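Local structure of trehalose monomycolate exporter MmpL3 (Mycobacterium tuberculosis, 7NVH) at residues W385-M393 and Q660-G671; K586-L595 and I631-E642. The protein probably exports trehalose monomycolate across the mycobacterial inner membrane as an RND-superfamily transporter, supplying mycolic acids for the cell envelope. All blocks are in the same frame, centred on the assembly; numbering follows the deposited sequence.

Contact 1. Residues W385-M393 and Q660-G671; sequences WGKLVNRVM and QEAIRIGTAATG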
loop_
_atom_site.group_PDB
_atom_site.type_symbol
_atom_site.label_atom_id
_atom_site.label_comp_id
_atom_site.label_asym_id
_atom_site.label_seq_id
_atom_site.Cartn_x
_atom_site.Cartn_y
_atom_site.Cartn_z
ATOM N N TRP A 385 5.178 11.027 -33.588
ATOM C CA TRP A 385 4.073 11.294 -32.678
ATOM C C TRP A 385 3.010 12.164 -33.327
ATOM O O TRP A 385 1.829 12.049 -32.989
ATOM C CB TRP A 385 4.593 11.946 -31.403
ATOM C CG TRP A 385 5.098 10.953 -30.423
ATOM C CD1 TRP A 385 6.391 10.746 -30.059
ATOM C CD2 TRP A 385 4.316 10.011 -29.686
ATOM N NE1 TRP A 385 6.466 9.736 -29.132
ATOM C CE2 TRP A 385 5.202 9.268 -28.887
ATOM C CE3 TRP A 385 2.951 9.727 -29.620
ATOM C CZ2 TRP A 385 4.770 8.261 -28.034
ATOM C CZ3 TRP A 385 2.524 8.730 -28.775
ATOM C CH2 TRP A 385 3.429 8.006 -27.993
ATOM N N GLY A 386 3.402 13.036 -34.251
ATOM C CA GLY A 386 2.435 13.831 -34.978
ATOM C C GLY A 386 1.789 13.130 -36.147
ATOM O O GLY A 386 0.810 13.642 -36.695
ATOM N N LYS A 387 2.316 11.972 -36.545
ATOM C CA LYS A 387 1.717 11.184 -37.610
ATOM C C LYS A 387 0.865 10.039 -37.094
ATOM O O LYS A 387 0.019 9.536 -37.840
ATOM C CB LYS A 387 2.803 10.623 -38.534
ATOM C CG LYS A 387 3.042 11.460 -39.776
ATOM C CD LYS A 387 4.288 11.012 -40.520
ATOM C CE LYS A 387 4.184 9.561 -40.954
ATOM N NZ LYS A 387 4.866 9.317 -42.255
ATOM N N LEU A 388 1.073 9.603 -35.852
ATOM C CA LEU A 388 0.159 8.641 -35.250
ATOM C C LEU A 388 -1.194 9.285 -34.978
ATOM O O LEU A 388 -2.243 8.766 -35.396
ATOM C CB LEU A 388 0.767 8.081 -33.965
ATOM C CG LEU A 388 -0.138 7.236 -33.072
ATOM C CD1 LEU A 388 -0.271 5.831 -33.625
ATOM C CD2 LEU A 388 0.409 7.203 -31.658
ATOM N N VAL A 389 -1.192 10.438 -34.309
ATOM C CA VAL A 389 -2.427 11.194 -34.176
ATOM C C VAL A 389 -2.512 12.125 -35.378
ATOM O O VAL A 389 -2.495 13.356 -35.270
ATOM C CB VAL A 389 -2.444 11.935 -32.825
ATOM C CG1 VAL A 389 -1.239 12.851 -32.703
ATOM C CG2 VAL A 389 -3.741 12.691 -32.623
ATOM N N ASN A 390 -2.625 11.510 -36.543
ATOM C CA ASN A 390 -3.214 12.068 -37.747
ATOM C C ASN A 390 -3.970 11.004 -38.503
ATOM O O ASN A 390 -4.790 11.333 -39.366
ATOM C CB ASN A 390 -2.135 12.675 -38.648
ATOM C CG ASN A 390 -2.678 13.733 -39.579
ATOM O OD1 ASN A 390 -3.889 13.931 -39.677
ATOM N ND2 ASN A 390 -1.780 14.430 -40.264
ATOM N N ARG A 391 -3.701 9.734 -38.204
ATOM C CA ARG A 391 -4.534 8.595 -38.532
ATOM C C ARG A 391 -5.525 8.291 -37.428
ATOM O O ARG A 391 -6.615 7.789 -37.712
ATOM C CB ARG A 391 -3.669 7.352 -38.755
ATOM C CG ARG A 391 -2.417 7.586 -39.575
ATOM C CD ARG A 391 -1.476 6.399 -39.448
ATOM N NE ARG A 391 -0.080 6.772 -39.648
ATOM C CZ ARG A 391 0.463 7.034 -40.832
ATOM N NH1 ARG A 391 -0.271 6.963 -41.934
ATOM N NH2 ARG A 391 1.743 7.364 -40.916
ATOM N N VAL A 392 -5.162 8.574 -36.173
ATOM C CA VAL A 392 -6.115 8.387 -35.083
ATOM C C VAL A 392 -7.328 9.288 -35.272
ATOM O O VAL A 392 -8.472 8.852 -35.098
ATOM C CB VAL A 392 -5.439 8.626 -33.722
ATOM C CG1 VAL A 392 -6.476 8.640 -32.622
ATOM C CG2 VAL A 392 -4.417 7.546 -33.449
ATOM N N MET A 393 -7.109 10.550 -35.638
ATOM C CA MET A 393 -8.219 11.480 -35.805
ATOM C C MET A 393 -8.861 11.412 -37.181
ATOM O O MET A 393 -9.837 12.128 -37.422
ATOM C CB MET A 393 -7.770 12.918 -35.548
ATOM C CG MET A 393 -7.361 13.214 -34.126
ATOM S SD MET A 393 -6.924 14.952 -33.946
ATOM C CE MET A 393 -5.340 14.996 -34.766
ATOM N N GLN A 660 -8.428 20.212 -33.933
ATOM C CA GLN A 660 -7.571 19.135 -34.421
ATOM C C GLN A 660 -6.099 19.477 -34.231
ATOM O O GLN A 660 -5.314 18.655 -33.737
ATOM C CB GLN A 660 -7.883 18.859 -35.892
ATOM C CG GLN A 660 -7.264 17.589 -36.434
ATOM C CD GLN A 660 -7.914 17.132 -37.721
ATOM O OE1 GLN A 660 -8.823 17.781 -38.234
ATOM N NE2 GLN A 660 -7.451 16.008 -38.250
ATOM N N GLU A 661 -5.707 20.693 -34.613
ATOM C CA GLU A 661 -4.329 21.123 -34.416
ATOM C C GLU A 661 -3.985 21.196 -32.937
ATOM O O GLU A 661 -2.859 20.880 -32.538
ATOM C CB GLU A 661 -4.106 22.476 -35.088
ATOM C CG GLU A 661 -4.741 22.579 -36.459
ATOM C CD GLU A 661 -4.256 23.783 -37.238
ATOM O OE1 GLU A 661 -3.914 24.806 -36.609
ATOM O OE2 GLU A 661 -4.215 23.705 -38.484
ATOM N N ALA A 662 -4.932 21.628 -32.105
ATOM C CA ALA A 662 -4.684 21.647 -30.669
ATOM C C ALA A 662 -4.261 20.270 -30.185
ATOM O O ALA A 662 -3.269 20.133 -29.464
ATOM C CB ALA A 662 -5.927 22.121 -29.920
ATOM N N ILE A 663 -4.980 19.232 -30.615
ATOM C CA ILE A 663 -4.621 17.867 -30.244
ATOM C C ILE A 663 -3.258 17.496 -30.811
ATOM O O ILE A 663 -2.425 16.902 -30.116
ATOM C CB ILE A 663 -5.709 16.882 -30.706
ATOM C CG1 ILE A 663 -7.057 17.245 -30.087
ATOM C CG2 ILE A 663 -5.333 15.464 -30.333
ATOM C CD1 ILE A 663 -8.223 16.548 -30.738
ATOM N N ARG A 664 -3.007 17.832 -32.081
ATOM C CA ARG A 664 -1.744 17.438 -32.701
ATOM C C ARG A 664 -0.552 17.991 -31.935
ATOM O O ARG A 664 0.331 17.236 -31.516
ATOM C CB ARG A 664 -1.688 17.892 -34.158
ATOM C CG ARG A 664 -2.330 16.932 -35.133
ATOM C CD ARG A 664 -1.697 17.052 -36.504
ATOM N NE ARG A 664 -1.509 18.441 -36.902
ATOM C CZ ARG A 664 -2.342 19.108 -37.692
ATOM N NH1 ARG A 664 -3.426 18.512 -38.170
ATOM N NH2 ARG A 664 -2.094 20.371 -38.005
ATOM N N ILE A 665 -0.516 19.309 -31.724
ATOM C CA ILE A 665 0.582 19.888 -30.949
ATOM C C ILE A 665 0.588 19.362 -29.520
ATOM O O ILE A 665 1.649 19.019 -28.983
ATOM C CB ILE A 665 0.570 21.430 -30.995
ATOM C CG1 ILE A 665 0.793 21.965 -32.418
ATOM C CG2 ILE A 665 1.603 22.001 -30.046
ATOM C CD1 ILE A 665 -0.398 22.165 -33.276
ATOM N N GLY A 666 -0.580 19.262 -28.886
ATOM C CA GLY A 666 -0.611 18.865 -27.490
ATOM C C GLY A 666 -0.007 17.498 -27.244
ATOM O O GLY A 666 0.767 17.316 -26.302
ATOM N N THR A 667 -0.342 16.520 -28.082
ATOM C CA THR A 667 0.165 15.168 -27.894
ATOM C C THR A 667 1.349 14.835 -28.789
ATOM O O THR A 667 1.781 13.680 -28.811
ATOM C CB THR A 667 -0.947 14.138 -28.106
ATOM O OG1 THR A 667 -0.470 12.839 -27.734
ATOM C CG2 THR A 667 -1.367 14.105 -29.539
ATOM N N ALA A 668 1.883 15.807 -29.526
ATOM C CA ALA A 668 3.168 15.625 -30.183
ATOM C C ALA A 668 4.308 16.296 -29.440
ATOM O O ALA A 668 5.451 15.840 -29.543
ATOM C CB ALA A 668 3.117 16.166 -31.616
ATOM N N ALA A 669 4.029 17.366 -28.695
ATOM C CA ALA A 669 5.068 18.014 -27.909
ATOM C C ALA A 669 5.402 17.237 -26.646
ATOM O O ALA A 669 6.529 17.327 -26.150
ATOM C CB ALA A 669 4.642 19.436 -27.549
ATOM N N THR A 670 4.448 16.476 -26.114
ATOM C CA THR A 670 4.627 15.776 -24.851
ATOM C C THR A 670 4.767 14.270 -25.019
ATOM O O THR A 670 4.822 13.554 -24.017
ATOM C CB THR A 670 3.460 16.071 -23.911
ATOM O OG1 THR A 670 3.782 15.615 -22.593
ATOM C CG2 THR A 670 2.217 15.347 -24.381
ATOM N N GLY A 671 4.822 13.771 -26.254
ATOM C CA GLY A 671 4.850 12.330 -26.449
ATOM C C GLY A 671 6.084 11.684 -25.851
ATOM O O GLY A 671 5.989 10.724 -25.081
#

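Contact 2. Residues K586-L595 and I631-E642; sequences KATLMSALTL and IALVFGLSTDYE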
loop_
_atom_site.group_PDB
_atom_site.type_symbol
_atom_site.label_atom_id
_atom_site.label_comp_id
_atom_site.label_asym_id
_atom_site.label_seq_id
_atom_site.Cartn_x
_atom_site.Cartn_y
_atom_site.Cartn_z
ATOM N N LYS A 586 -14.553 13.627 -19.438
ATOM C CA LYS A 586 -13.863 12.682 -20.309
ATOM C C LYS A 586 -12.706 12.005 -19.581
ATOM O O LYS A 586 -12.538 10.778 -19.650
ATOM C CB LYS A 586 -13.366 13.414 -21.553
ATOM C CG LYS A 586 -12.669 12.536 -22.553
ATOM C CD LYS A 586 -11.772 13.352 -23.461
ATOM C CE LYS A 586 -10.471 13.699 -22.767
ATOM N NZ LYS A 586 -9.654 12.486 -22.499
ATOM N N ALA A 587 -11.905 12.791 -18.863
ATOM C CA ALA A 587 -10.775 12.220 -18.142
ATOM C C ALA A 587 -11.233 11.348 -16.982
ATOM O O ALA A 587 -10.583 10.346 -16.676
ATOM C CB ALA A 587 -9.850 13.329 -17.646
ATOM N N THR A 588 -12.347 11.698 -16.336
ATOM C CA THR A 588 -12.886 10.851 -15.278
ATOM C C THR A 588 -13.335 9.505 -15.832
ATOM O O THR A 588 -13.076 8.455 -15.232
ATOM C CB THR A 588 -14.044 11.565 -14.579
ATOM O OG1 THR A 588 -13.526 12.587 -13.720
ATOM C CG2 THR A 588 -14.864 10.587 -13.757
ATOM N N LEU A 589 -14.008 9.515 -16.985
ATOM C CA LEU A 589 -14.436 8.259 -17.594
ATOM C C LEU A 589 -13.243 7.392 -17.973
ATOM O O LEU A 589 -13.231 6.185 -17.699
ATOM C CB LEU A 589 -15.309 8.532 -18.817
ATOM C CG LEU A 589 -16.650 9.218 -18.555
ATOM C CD1 LEU A 589 -17.464 9.305 -19.832
ATOM C CD2 LEU A 589 -17.425 8.489 -17.472
ATOM N N MET A 590 -12.223 7.989 -18.594
ATOM C CA MET A 590 -11.034 7.210 -18.925
ATOM C C MET A 590 -10.296 6.702 -17.693
ATOM O O MET A 590 -9.801 5.570 -17.710
ATOM C CB MET A 590 -10.087 8.013 -19.813
ATOM C CG MET A 590 -10.506 8.031 -21.266
ATOM S SD MET A 590 -9.766 9.350 -22.234
ATOM C CE MET A 590 -11.050 9.597 -23.451
ATOM N N SER A 591 -10.211 7.499 -16.628
ATOM C CA SER A 591 -9.580 7.034 -15.399
ATOM C C SER A 591 -10.348 5.874 -14.780
ATOM O O SER A 591 -9.739 4.916 -14.296
ATOM C CB SER A 591 -9.468 8.186 -14.404
ATOM O OG SER A 591 -8.662 9.225 -14.930
ATOM N N ALA A 592 -11.679 5.946 -14.782
ATOM C CA ALA A 592 -12.478 4.844 -14.257
ATOM C C ALA A 592 -12.283 3.581 -15.085
ATOM O O ALA A 592 -12.169 2.479 -14.534
ATOM C CB ALA A 592 -13.953 5.234 -14.215
ATOM N N LEU A 593 -12.240 3.719 -16.411
ATOM C CA LEU A 593 -12.009 2.554 -17.260
ATOM C C LEU A 593 -10.634 1.948 -17.003
ATOM O O LEU A 593 -10.489 0.720 -16.933
ATOM C CB LEU A 593 -12.163 2.942 -18.728
ATOM C CG LEU A 593 -12.612 1.832 -19.674
ATOM C CD1 LEU A 593 -13.979 1.320 -19.270
ATOM C CD2 LEU A 593 -12.635 2.342 -21.101
ATOM N N THR A 594 -9.610 2.794 -16.860
ATOM C CA THR A 594 -8.270 2.295 -16.571
ATOM C C THR A 594 -8.223 1.588 -15.226
ATOM O O THR A 594 -7.584 0.539 -15.092
ATOM C CB THR A 594 -7.260 3.441 -16.607
ATOM O OG1 THR A 594 -7.369 4.137 -17.855
ATOM C CG2 THR A 594 -5.847 2.908 -16.458
ATOM N N LEU A 595 -8.894 2.146 -14.218
ATOM C CA LEU A 595 -8.938 1.504 -12.909
ATOM C C LEU A 595 -9.624 0.147 -12.985
ATOM O O LEU A 595 -9.152 -0.830 -12.392
ATOM C CB LEU A 595 -9.653 2.411 -11.912
ATOM C CG LEU A 595 -9.911 1.844 -10.519
ATOM C CD1 LEU A 595 -8.628 1.314 -9.904
ATOM C CD2 LEU A 595 -10.533 2.908 -9.640
ATOM N N ILE A 631 -6.866 1.561 -5.682
ATOM C CA ILE A 631 -7.870 2.374 -6.361
ATOM C C ILE A 631 -7.466 3.841 -6.333
ATOM O O ILE A 631 -7.437 4.519 -7.370
ATOM C CB ILE A 631 -9.254 2.160 -5.723
ATOM C CG1 ILE A 631 -9.856 0.833 -6.182
ATOM C CG2 ILE A 631 -10.181 3.316 -6.047
ATOM C CD1 ILE A 631 -11.033 0.383 -5.352
ATOM N N ALA A 632 -7.121 4.345 -5.147
ATOM C CA ALA A 632 -6.765 5.753 -5.016
ATOM C C ALA A 632 -5.543 6.095 -5.856
ATOM O O ALA A 632 -5.552 7.070 -6.617
ATOM C CB ALA A 632 -6.523 6.097 -3.547
ATOM N N LEU A 633 -4.480 5.294 -5.741
ATOM C CA LEU A 633 -3.245 5.599 -6.455
ATOM C C LEU A 633 -3.430 5.505 -7.964
ATOM O O LEU A 633 -2.939 6.363 -8.705
ATOM C CB LEU A 633 -2.127 4.666 -5.995
ATOM C CG LEU A 633 -1.589 4.919 -4.586
ATOM C CD1 LEU A 633 -0.349 4.082 -4.329
ATOM C CD2 LEU A 633 -1.293 6.395 -4.387
ATOM N N VAL A 634 -4.129 4.473 -8.440
ATOM C CA VAL A 634 -4.325 4.301 -9.875
ATOM C C VAL A 634 -5.154 5.446 -10.436
ATOM O O VAL A 634 -4.813 6.030 -11.471
ATOM C CB VAL A 634 -4.975 2.937 -10.167
ATOM C CG1 VAL A 634 -5.596 2.930 -11.550
ATOM C CG2 VAL A 634 -3.947 1.829 -10.039
ATOM N N PHE A 635 -6.251 5.795 -9.757
ATOM C CA PHE A 635 -7.071 6.910 -10.216
ATOM C C PHE A 635 -6.260 8.198 -10.248
ATOM O O PHE A 635 -6.276 8.933 -11.245
ATOM C CB PHE A 635 -8.291 7.059 -9.310
ATOM C CG PHE A 635 -9.457 7.733 -9.968
ATOM C CD1 PHE A 635 -10.519 6.990 -10.450
ATOM C CD2 PHE A 635 -9.497 9.109 -10.097
ATOM C CE1 PHE A 635 -11.595 7.606 -11.051
ATOM C CE2 PHE A 635 -10.570 9.729 -10.699
ATOM C CZ PHE A 635 -11.620 8.977 -11.177
ATOM N N GLY A 636 -5.511 8.468 -9.177
ATOM C CA GLY A 636 -4.748 9.702 -9.115
ATOM C C GLY A 636 -3.693 9.794 -10.198
ATOM O O GLY A 636 -3.557 10.821 -10.863
ATOM N N LEU A 637 -2.944 8.713 -10.410
ATOM C CA LEU A 637 -1.851 8.771 -11.372
ATOM C C LEU A 637 -2.350 8.744 -12.813
ATOM O O LEU A 637 -1.754 9.394 -13.684
ATOM C CB LEU A 637 -0.864 7.634 -11.105
ATOM C CG LEU A 637 0.509 7.783 -11.755
ATOM C CD1 LEU A 637 0.995 9.213 -11.628
ATOM C CD2 LEU A 637 1.490 6.858 -11.069
ATOM N N SER A 638 -3.440 8.025 -13.088
ATOM C CA SER A 638 -4.045 8.109 -14.411
ATOM C C SER A 638 -4.545 9.519 -14.690
ATOM O O SER A 638 -4.366 10.040 -15.798
ATOM C CB SER A 638 -5.178 7.095 -14.535
ATOM O OG SER A 638 -6.389 7.628 -14.035
ATOM N N THR A 639 -5.160 10.166 -13.694
ATOM C CA THR A 639 -5.559 11.556 -13.879
ATOM C C THR A 639 -4.350 12.463 -14.067
ATOM O O THR A 639 -4.425 13.439 -14.818
ATOM C CB THR A 639 -6.399 12.037 -12.697
ATOM O OG1 THR A 639 -5.784 11.626 -11.472
ATOM C CG2 THR A 639 -7.802 11.462 -12.775
ATOM N N ASP A 640 -3.233 12.154 -13.441
ATOM C CA ASP A 640 -2.032 12.978 -13.646
ATOM C C ASP A 640 -1.652 12.850 -15.097
ATOM O O ASP A 640 -1.507 13.849 -15.739
ATOM C CB ASP A 640 -0.883 12.522 -12.780
ATOM C CG ASP A 640 -0.979 13.043 -11.368
ATOM O OD1 ASP A 640 -2.089 13.417 -10.969
ATOM O OD2 ASP A 640 0.057 13.072 -10.690
ATOM N N TYR A 641 -1.531 11.650 -15.598
ATOM C CA TYR A 641 -1.078 11.504 -16.977
ATOM C C TYR A 641 -2.055 12.155 -17.948
ATOM O O TYR A 641 -1.639 12.746 -18.952
ATOM C CB TYR A 641 -0.855 10.032 -17.309
ATOM C CG TYR A 641 0.492 9.534 -16.841
ATOM C CD1 TYR A 641 0.908 9.733 -15.533
ATOM C CD2 TYR A 641 1.359 8.892 -17.711
ATOM C CE1 TYR A 641 2.138 9.292 -15.100
ATOM C CE2 TYR A 641 2.593 8.446 -17.287
ATOM C CZ TYR A 641 2.977 8.650 -15.979
ATOM O OH TYR A 641 4.205 8.210 -15.546
ATOM N N GLU A 642 -3.355 12.085 -17.652
ATOM C CA GLU A 642 -4.325 12.813 -18.463
ATOM C C GLU A 642 -4.069 14.313 -18.411
ATOM O O GLU A 642 -4.169 14.999 -19.432
ATOM C CB GLU A 642 -5.749 12.499 -18.009
ATOM C CG GLU A 642 -6.140 11.041 -18.142
ATOM C CD GLU A 642 -6.387 10.638 -19.579
ATOM O OE1 GLU A 642 -7.002 11.430 -20.323
ATOM O OE2 GLU A 642 -5.963 9.529 -19.965
#

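Contact 1. Residues W385-M393 and Q660-G671
Two short helices, 385-391 and 659-669, pack against each other at one end of the membrane bundle, and their contact runs from W385 on G671 to M393 on Q660. The segment axes approach to 8.6 Å and run roughly antiparallel, at 139°. The contact is mainly van der Waals, without hydrogen bonds between the segments, and 534 Å² is buried in total.

At one end, one face of the W385 indole lies over G671, where helix 671-689 begins. G671 CA stands 3.9 Å from the centroid of its five-membered ring and only 8° off the ring normal, which meets the geometry of a CH-pi contact. At the root of the indole, W385 CB rests 4.1 Å from A668 CA. In the middle, the two methyls of V389 divide the work. CG1 meets T667 CG2 tip to tip, while CG2 lies 3.9 Å from I663 CG2. The carbonyl O of V389, the residue at the centre of an inverse gamma turn, faces R664 CG at 3.6 Å.

M393 closes the other end. The M393 and I663 side chains slide past each other in opposite directions, with M393 SD 3.8 Å from I663 CD1. A bend in the last torsion (chi3 -74°) turns the terminal methyl of M393 toward the aliphatic parts of two neighbours: CE is 3.6 Å from Q660 CG and equally 3.6 Å from R664 CG.

Helix 694-726 supports the 385-391 side, where W385 touches R715 and M716, and V389 touches P720. R715 also hydrogen-bonds G671 O. Helix 624-654 covers the other partner, with L645 and M649 packed on T667.

Contact 2. Residues K586-L595 and I631-E642
S591 and S638 meet where two transmembrane helices of the RND-type bundle pack together; the N-to-C directions of the two segments lie at 135°, and their axes are 9.1 Å apart at closest. F635 is a knob in the hole formed by T588, S591, A592 and L595. S591 CB makes a CH-pi contact over its face, 4.0 Å from the F635 ring centroid and 12° off the normal.

S591 OG donates to A587 O at 2.8 Å, tilted 33° from the carbonyl plane, and S591 N reaches the same oxygen from the opposite face. With that proton spent, S591 OG can accept from S638 OG, 2.9 Å away. The S638 proton has a rival acceptor, F635 O, so its choice stays open. T594 repeats the intrahelical pattern, its OG1 donating to M590 O at 2.8 Å, with D710 as a weak further partner. T588 OG1 is held by P584 O.

K586 forms a salt bridge to E642, whose other oxygen, OE2, lies near OD2 of D710. Bends at both chi3 and chi4 bring K586 NZ to 3.6 Å from E642 OE1.

Overall arrangement
Contacts 1 and 2 lie on the same side of the chain's centre, at about 36 and 18 Å from it. Their own centres are 21 Å apart, and about 7 Å separates their nearest atoms, without touching. Helices 624-654 and 659-669, one from each contact, are consecutive in the chain, and helix 694-726 borders both, through R715, M716 and P720 at contact 1 and D710 and V714 at contact 2. Segment 631-642 carries D640 and Y641, whose OD2 and OH hydrogen-bond Y252 OH and D251 OD2, consistent with the proton relay inferred for this family. The lauryl maltose neopentyl glycol pocket draws on residues between 40 and 548; 586-595, 631-642 and 660-671 fall outside that span.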